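Local coordinates for beta-glucuronidase (PDB 6U7J), which hydrolyses beta-D-glucuronides and, as a gut microbial enzyme, probably reactivates estrogens by freeing them from their glucuronide conjugates, at residues Phe12-Glu17 with Asp274-Pro279; His215-Thr220 with Glu244-Val249; Lys225-Tyr230 with Leu267-Gly272. One frame throughout, in Å; residues are numbered along the deposited sequence.

Contact 1 (Phe12-Glu17 with Asp274-Pro279); sequences FPVDNE and DHYTLP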
# COMPACT_ATOMS: atom_id res chain seq x y z
N PHE B 12 8.03 -0.84 43.90
CA PHE B 12 8.86 -0.93 42.70
C PHE B 12 10.32 -1.01 43.11
O PHE B 12 10.76 -0.24 43.96
CB PHE B 12 8.62 0.27 41.78
CG PHE B 12 9.22 0.11 40.41
CD1 PHE B 12 8.58 -0.65 39.44
CD2 PHE B 12 10.44 0.69 40.09
CE1 PHE B 12 9.13 -0.82 38.17
CE2 PHE B 12 11.00 0.52 38.83
CZ PHE B 12 10.34 -0.23 37.86
N PRO B 13 11.11 -1.92 42.52
CA PRO B 13 12.51 -2.06 42.94
C PRO B 13 13.32 -0.81 42.62
O PRO B 13 13.14 -0.18 41.57
CB PRO B 13 13.01 -3.28 42.15
CG PRO B 13 11.74 -4.02 41.70
CD PRO B 13 10.69 -2.94 41.54
N VAL B 14 14.24 -0.47 43.52
CA VAL B 14 15.08 0.71 43.35
C VAL B 14 16.55 0.36 43.56
O VAL B 14 16.89 -0.66 44.17
CB VAL B 14 14.67 1.84 44.32
CG1 VAL B 14 13.18 2.16 44.18
CG2 VAL B 14 15.03 1.46 45.76
N ASP B 15 17.42 1.22 43.02
CA ASP B 15 18.85 1.19 43.30
C ASP B 15 19.23 2.39 44.15
O ASP B 15 18.90 3.52 43.80
CB ASP B 15 19.68 1.24 42.02
CG ASP B 15 19.69 -0.07 41.26
OD1 ASP B 15 19.26 -0.06 40.08
OD2 ASP B 15 20.11 -1.10 41.83
N ASN B 16 19.94 2.14 45.26
CA ASN B 16 20.53 3.23 46.04
C ASN B 16 21.75 2.71 46.79
O ASN B 16 22.39 1.75 46.35
CB ASN B 16 19.48 3.84 47.00
CG ASN B 16 18.79 2.80 47.87
OD1 ASN B 16 19.43 1.91 48.42
ND2 ASN B 16 17.48 2.93 48.01
N GLU B 17 22.10 3.33 47.92
CA GLU B 17 23.25 2.84 48.69
C GLU B 17 22.97 1.52 49.39
O GLU B 17 23.92 0.83 49.79
CB GLU B 17 23.67 3.89 49.73
CG GLU B 17 22.85 3.84 51.00
CD GLU B 17 21.53 4.57 50.88
OE1 GLU B 17 21.14 4.95 49.74
OE2 GLU B 17 20.88 4.78 51.95
N ASP B 274 18.28 0.10 55.68
CA ASP B 274 17.47 0.21 54.47
C ASP B 274 17.24 1.67 54.07
O ASP B 274 17.42 2.60 54.86
CB ASP B 274 16.11 -0.47 54.66
CG ASP B 274 15.42 -0.77 53.34
OD1 ASP B 274 16.09 -0.59 52.29
OD2 ASP B 274 14.23 -1.18 53.34
N HIS B 275 16.82 1.86 52.82
CA HIS B 275 16.51 3.17 52.27
C HIS B 275 15.54 2.97 51.11
O HIS B 275 15.71 2.03 50.32
CB HIS B 275 17.80 3.89 51.82
CG HIS B 275 17.59 5.24 51.22
ND1 HIS B 275 18.51 5.84 50.38
CD2 HIS B 275 16.57 6.13 51.34
CE1 HIS B 275 18.07 7.03 50.02
NE2 HIS B 275 16.89 7.23 50.58
N TYR B 276 14.52 3.82 51.03
CA TYR B 276 13.56 3.78 49.93
C TYR B 276 13.03 5.18 49.67
O TYR B 276 12.68 5.89 50.61
CB TYR B 276 12.37 2.85 50.21
CG TYR B 276 11.62 2.49 48.93
CD1 TYR B 276 10.64 3.34 48.41
CD2 TYR B 276 11.92 1.32 48.23
CE1 TYR B 276 9.96 3.03 47.23
CE2 TYR B 276 11.24 1.00 47.03
CZ TYR B 276 10.26 1.86 46.55
OH TYR B 276 9.59 1.56 45.39
N THR B 277 12.95 5.55 48.39
CA THR B 277 12.50 6.87 47.94
C THR B 277 11.34 6.71 46.96
O THR B 277 11.54 6.27 45.82
CB THR B 277 13.64 7.64 47.30
OG1 THR B 277 14.74 7.69 48.21
CG2 THR B 277 13.21 9.06 46.94
N LEU B 278 10.14 7.11 47.38
CA LEU B 278 8.93 6.97 46.59
C LEU B 278 8.50 8.32 46.03
O LEU B 278 8.20 9.23 46.82
CB LEU B 278 7.81 6.38 47.45
CG LEU B 278 6.45 6.24 46.76
CD1 LEU B 278 6.44 5.04 45.80
CD2 LEU B 278 5.35 6.10 47.79
N PRO B 279 8.46 8.51 44.71
CA PRO B 279 7.84 9.72 44.16
C PRO B 279 6.34 9.68 44.39
O PRO B 279 5.73 8.62 44.46
CB PRO B 279 8.17 9.66 42.67
CG PRO B 279 9.23 8.56 42.53
CD PRO B 279 9.01 7.63 43.66
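Phe12 turns its ring away from strand 274-280 and onto helix 346-355, but its carbonyl stays behind: Tyr276 OH donates to Phe12 O along an in-plane lone pair at 2.6 Å. With CG anti to the backbone N (chi1 -163°), the Tyr276 ring runs out beneath the loop and offers its edge to that oxygen. Val14 comes down obliquely on the same ring, CG1 lying 3.6 Å from Tyr276 CE2 and CG2 beside CD2. Asp15 points the other way, to a salt bridge with Lys22 of a second subunit. Asn16 then reaches back to the strand, its ND2 giving a bent hydrogen bond of 3.0 Å to His275 O from above the carbonyl plane, while OD1 takes the backbone N-H groups of Ala18 and Arg19. Glu17, folded at chi2 (-82°), brings its carboxylate to the imidazole edge: His275 ND1 donates in its ring plane to the syn lone pair of Glu17 OE1, 2.8 Å away and nearly straight (169°). This His-carboxylate hydrogen bond, its imidazole buried and its glutamate less so, joins the N-terminal loop to the Ig-like domain of the GH2 fold. Because His275 NE2 also bonds Asp268, carboxylates at both nitrogens would favour a protonated, positively charged imidazole.

Contact 2 (His215-Thr220 with Glu244-Val249); sequences HYEIKT and EMKDMV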
# COMPACT_ATOMS: atom_id res chain seq x y z
N HIS B 215 -0.61 12.38 54.01
CA HIS B 215 -0.82 11.25 54.91
C HIS B 215 -0.03 10.07 54.37
O HIS B 215 -0.25 9.65 53.23
CB HIS B 215 -2.30 10.88 55.00
CG HIS B 215 -3.20 12.00 55.41
ND1 HIS B 215 -3.25 13.21 54.74
CD2 HIS B 215 -4.12 12.09 56.41
CE1 HIS B 215 -4.13 14.00 55.32
NE2 HIS B 215 -4.68 13.34 56.33
N TYR B 216 0.87 9.52 55.18
CA TYR B 216 1.64 8.36 54.76
C TYR B 216 1.58 7.27 55.82
O TYR B 216 1.34 7.53 56.99
CB TYR B 216 3.10 8.73 54.45
CG TYR B 216 3.95 9.04 55.66
CD1 TYR B 216 4.52 8.03 56.42
CD2 TYR B 216 4.22 10.36 56.02
CE1 TYR B 216 5.30 8.32 57.53
CE2 TYR B 216 5.01 10.66 57.11
CZ TYR B 216 5.54 9.64 57.86
OH TYR B 216 6.32 9.94 58.95
N GLU B 217 1.83 6.04 55.37
CA GLU B 217 1.83 4.87 56.23
C GLU B 217 2.85 3.88 55.68
O GLU B 217 2.75 3.47 54.51
CB GLU B 217 0.44 4.24 56.32
CG GLU B 217 0.38 2.99 57.18
CD GLU B 217 -1.03 2.44 57.29
OE1 GLU B 217 -1.23 1.40 57.96
OE2 GLU B 217 -1.95 3.06 56.70
N ILE B 218 3.81 3.50 56.52
CA ILE B 218 4.95 2.69 56.12
C ILE B 218 4.90 1.37 56.89
O ILE B 218 4.47 1.32 58.05
CB ILE B 218 6.26 3.45 56.38
CG1 ILE B 218 6.22 4.79 55.66
CG2 ILE B 218 7.48 2.63 55.94
CD1 ILE B 218 7.35 5.73 56.02
N LYS B 219 5.31 0.29 56.22
CA LYS B 219 5.26 -1.05 56.78
C LYS B 219 6.64 -1.65 56.62
O LYS B 219 7.21 -1.62 55.53
CB LYS B 219 4.20 -1.89 56.06
CG LYS B 219 4.00 -3.31 56.56
CD LYS B 219 2.79 -3.94 55.81
CE LYS B 219 2.98 -5.43 55.45
NZ LYS B 219 1.70 -6.21 55.41
N THR B 220 7.20 -2.13 57.72
CA THR B 220 8.47 -2.85 57.74
C THR B 220 8.27 -4.22 58.37
O THR B 220 7.22 -4.52 58.94
CB THR B 220 9.55 -2.08 58.51
OG1 THR B 220 9.37 -2.30 59.92
CG2 THR B 220 9.49 -0.59 58.23
N GLU B 244 7.80 9.24 62.57
CA GLU B 244 6.63 8.38 62.69
C GLU B 244 6.52 7.46 61.47
O GLU B 244 6.77 7.88 60.34
CB GLU B 244 5.37 9.23 62.83
CG GLU B 244 5.34 10.06 64.11
CD GLU B 244 5.54 9.20 65.36
OE1 GLU B 244 4.65 8.37 65.66
OE2 GLU B 244 6.60 9.34 66.01
N MET B 245 6.14 6.21 61.72
CA MET B 245 5.89 5.27 60.64
C MET B 245 4.55 5.49 59.97
O MET B 245 4.37 5.11 58.80
CB MET B 245 5.97 3.84 61.17
CG MET B 245 7.40 3.38 61.30
SD MET B 245 7.62 1.65 60.93
CE MET B 245 8.99 1.23 62.00
N LYS B 246 3.60 6.10 60.68
CA LYS B 246 2.31 6.48 60.15
C LYS B 246 2.07 7.90 60.64
O LYS B 246 2.08 8.14 61.85
CB LYS B 246 1.21 5.52 60.61
CG LYS B 246 -0.20 5.98 60.33
CD LYS B 246 -1.22 4.93 60.77
CE LYS B 246 -2.60 5.22 60.19
NZ LYS B 246 -3.38 3.97 59.91
N ASP B 247 1.90 8.83 59.71
CA ASP B 247 1.91 10.24 60.08
C ASP B 247 1.18 11.07 59.03
O ASP B 247 0.87 10.60 57.93
CB ASP B 247 3.33 10.76 60.27
CG ASP B 247 3.40 11.95 61.23
OD1 ASP B 247 4.53 12.43 61.50
OD2 ASP B 247 2.34 12.40 61.72
N MET B 248 0.95 12.33 59.39
CA MET B 248 0.17 13.28 58.62
C MET B 248 0.93 14.60 58.73
O MET B 248 0.89 15.25 59.78
CB MET B 248 -1.24 13.38 59.18
CG MET B 248 -2.25 14.09 58.33
SD MET B 248 -3.81 14.31 59.23
CE MET B 248 -3.77 16.07 59.63
N VAL B 249 1.65 14.99 57.67
CA VAL B 249 2.53 16.15 57.75
C VAL B 249 2.17 17.16 56.67
O VAL B 249 1.55 16.85 55.65
CB VAL B 249 4.02 15.78 57.65
CG1 VAL B 249 4.39 14.74 58.72
CG2 VAL B 249 4.35 15.28 56.27
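Backbone hydrogen bonds set the register. Tyr216 and Asp247 form an antiparallel hydrogen-bonded pair, Tyr216 N reaching Asp247 O at 3.0 Å and Asp247 N reaching Tyr216 O at 3.1 Å, both nearly straight. Further along, Ile218 N meets Met245 O at 2.8 Å through a more bent bond (144°), just before strand 246-251 begins. One side chain joins in: Tyr216, its CG in the crowded position between N and C (chi1 72°), lays its ring alongside the partner strand so that OH donates to Glu244 O, 2.5 Å away. The Asp247 backbone N sits over the centre of that ring, and Asp247 CB packs by the hydroxyl; its carboxylate meanwhile takes Met248 N and Ser242 OG. Strands 211-220 and 246-251 belong to the three-stranded sheet of the Ig-like beta-sandwich of GH2 enzymes, and Tyr216 and Ile218 face the second sheet at Val229. Apolar and sulfur contacts mark the other face, where Met248 lies beside His215 and puts CG over the imidazole in a CH-pi contact, 3.4 Å from the ring centroid, with SD placed obliquely. For charge, extended Glu217 and Lys246, which bends only at its last torsion, run side by side to a long salt bridge, OE2 to NZ 3.6 Å.

Contact 3 (Lys225-Tyr230 with Leu267-Gly272); sequences KFIKVY and LDIYFG. Unlike the reference sequence in segment 225-230: Phe226 (reference Ser).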
# COMPACT_ATOMS: atom_id res chain seq x y z
N LYS B 225 12.02 -0.64 65.43
CA LYS B 225 13.21 0.17 65.25
C LYS B 225 12.80 1.55 64.74
O LYS B 225 11.68 1.78 64.29
CB LYS B 225 14.19 -0.52 64.30
CG LYS B 225 14.39 -2.00 64.61
CD LYS B 225 15.29 -2.21 65.82
CE LYS B 225 15.71 -3.68 65.95
NZ LYS B 225 16.72 -4.09 64.91
N PHE B 226 13.74 2.48 64.83
CA PHE B 226 13.45 3.88 64.57
C PHE B 226 13.47 4.14 63.07
O PHE B 226 14.25 3.53 62.34
CB PHE B 226 14.45 4.78 65.31
CG PHE B 226 14.47 4.57 66.81
CD1 PHE B 226 14.10 5.59 67.68
CD2 PHE B 226 14.86 3.35 67.36
CE1 PHE B 226 14.11 5.40 69.06
CE2 PHE B 226 14.87 3.15 68.73
CZ PHE B 226 14.50 4.18 69.58
N ILE B 227 12.60 5.05 62.62
CA ILE B 227 12.48 5.40 61.22
C ILE B 227 12.58 6.91 61.06
O ILE B 227 12.13 7.67 61.93
CB ILE B 227 11.16 4.87 60.61
CG1 ILE B 227 11.28 4.72 59.09
CG2 ILE B 227 9.98 5.77 60.99
CD1 ILE B 227 10.18 3.88 58.47
N LYS B 228 13.19 7.35 59.96
CA LYS B 228 13.27 8.75 59.58
C LYS B 228 12.60 8.92 58.22
O LYS B 228 12.85 8.14 57.29
CB LYS B 228 14.73 9.23 59.52
CG LYS B 228 14.91 10.76 59.57
CD LYS B 228 14.56 11.35 60.96
CE LYS B 228 15.35 12.63 61.28
NZ LYS B 228 14.72 13.91 60.81
N VAL B 229 11.74 9.93 58.11
CA VAL B 229 10.92 10.15 56.93
C VAL B 229 11.05 11.61 56.52
O VAL B 229 10.67 12.50 57.28
CB VAL B 229 9.44 9.80 57.17
CG1 VAL B 229 8.59 10.22 55.98
CG2 VAL B 229 9.28 8.33 57.44
N TYR B 230 11.57 11.85 55.32
CA TYR B 230 11.64 13.18 54.75
C TYR B 230 10.69 13.29 53.57
O TYR B 230 10.46 12.33 52.84
CB TYR B 230 13.06 13.53 54.27
CG TYR B 230 14.18 13.37 55.27
CD1 TYR B 230 15.04 12.28 55.22
CD2 TYR B 230 14.42 14.34 56.25
CE1 TYR B 230 16.08 12.14 56.11
CE2 TYR B 230 15.46 14.21 57.15
CZ TYR B 230 16.29 13.11 57.08
OH TYR B 230 17.34 12.96 57.97
N LEU B 267 8.83 10.82 48.95
CA LEU B 267 8.84 10.26 50.30
C LEU B 267 10.16 9.51 50.46
O LEU B 267 10.33 8.42 49.92
CB LEU B 267 7.64 9.36 50.53
CG LEU B 267 7.28 9.09 52.01
CD1 LEU B 267 6.99 10.39 52.75
CD2 LEU B 267 6.10 8.12 52.16
N ASP B 268 11.10 10.10 51.20
CA ASP B 268 12.46 9.60 51.34
C ASP B 268 12.62 9.01 52.73
O ASP B 268 12.55 9.74 53.73
CB ASP B 268 13.45 10.73 51.09
CG ASP B 268 14.89 10.26 50.91
OD1 ASP B 268 15.13 9.11 50.45
OD2 ASP B 268 15.80 11.07 51.21
N ILE B 269 12.84 7.70 52.79
CA ILE B 269 12.69 6.92 54.02
C ILE B 269 14.00 6.21 54.34
O ILE B 269 14.58 5.54 53.48
CB ILE B 269 11.55 5.89 53.88
CG1 ILE B 269 10.27 6.57 53.39
CG2 ILE B 269 11.33 5.14 55.18
CD1 ILE B 269 9.16 5.60 53.02
N TYR B 270 14.43 6.33 55.60
CA TYR B 270 15.60 5.62 56.11
C TYR B 270 15.17 4.75 57.29
O TYR B 270 14.56 5.24 58.25
CB TYR B 270 16.69 6.60 56.54
CG TYR B 270 17.32 7.36 55.38
CD1 TYR B 270 16.73 8.51 54.87
CD2 TYR B 270 18.51 6.92 54.81
CE1 TYR B 270 17.31 9.20 53.81
CE2 TYR B 270 19.09 7.60 53.77
CZ TYR B 270 18.49 8.74 53.28
OH TYR B 270 19.09 9.41 52.23
N PHE B 271 15.50 3.46 57.22
CA PHE B 271 15.06 2.48 58.21
C PHE B 271 16.22 1.52 58.43
O PHE B 271 16.46 0.61 57.62
CB PHE B 271 13.80 1.76 57.75
CG PHE B 271 13.33 0.67 58.69
CD1 PHE B 271 12.72 0.98 59.90
CD2 PHE B 271 13.49 -0.67 58.35
CE1 PHE B 271 12.27 -0.02 60.76
CE2 PHE B 271 13.05 -1.68 59.20
CZ PHE B 271 12.45 -1.36 60.41
N GLY B 272 16.96 1.73 59.52
CA GLY B 272 18.10 0.88 59.83
C GLY B 272 19.18 1.00 58.78
O GLY B 272 19.76 2.07 58.56
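Asp268 OD1 is held twice, by His275 NE2 and by Thr277 OG1, both on the adjoining strand 274-280, and Arg232 NE makes a salt bridge to OD2 of the same carboxylate. Three groups thus fix the rotation of a buried acid whose CG stands anti to the backbone N (chi1 -168°), and the arginine probably helps to keep it ionised. Its main chain is just as well tied: Asp268 O accepts from Tyr230 N and Asp268 N gives to Tyr230 O, each 2.8 Å long and close to straight. The next hydrogen-bonded pair repeats the pattern, with Lys228 N to Tyr270 O at 3.0 Å and Tyr270 N to Lys228 O at 2.9 Å, the donors lying in the carbonyl planes. These are two neighbouring antiparallel strands, 227-232 and 265-271, inside the four-stranded sheet of the Ig-like sandwich. Alternation sends Ile227, Val229, Ile269 and Phe271 inward against Ile218 and Met245 of the opposing layer. There Ile227 CD1 touches Ile269 CG2 at 3.7 Å, the two side chains crossing obliquely, and Val229 CG1 meets Leu267 CD1 at 3.6 Å. Phe271 reaches across to the loop before strand 227-232, its CE1 packing near Lys225 CB while Lys225 O lies at the ring edge. The other face carries Lys228, Tyr230, Asp268 and Tyr270. Tyr230 and Tyr270 sit diagonally across the two strands, and with CG anti to the carbonyl carbon in both, their rings meet: Tyr270 CD1 comes in at the edge of the Tyr230 ring, 3.9 Å from Tyr230 CE1. Beyond them, Tyr230 makes a cation-pi contact with Arg232, Tyr270 stacks with His275, and Lys228 swings away to a salt bridge with Glu241. Gly272, at positive phi (64°), ends the segment in the tight turn toward strand 274-280.

Overall arrangement
Contacts 2 and 3 lie within the Ig-like domain and contact 1 ties the N-terminal loop to it; all are on one side of the chain's centre, and none is wholly core. Contacts 2 and 3 are backbone pairings in opposite layers of the sandwich; their centres lie about 10 Å apart, and their inward side chains mesh as Ile218 CD1 meets Val229 CG2 at 3.5 Å. Contact 1 differs: an irregular loop lies along edge strand 274-280, held mostly through side chains. It shares a sheet with contact 3, and a largely buried polar network of His275, Thr277 and Asp268 joins the two. Contact 2 keeps its ion pair on the exposed outer face, while contact 1 alone adjoins another subunit.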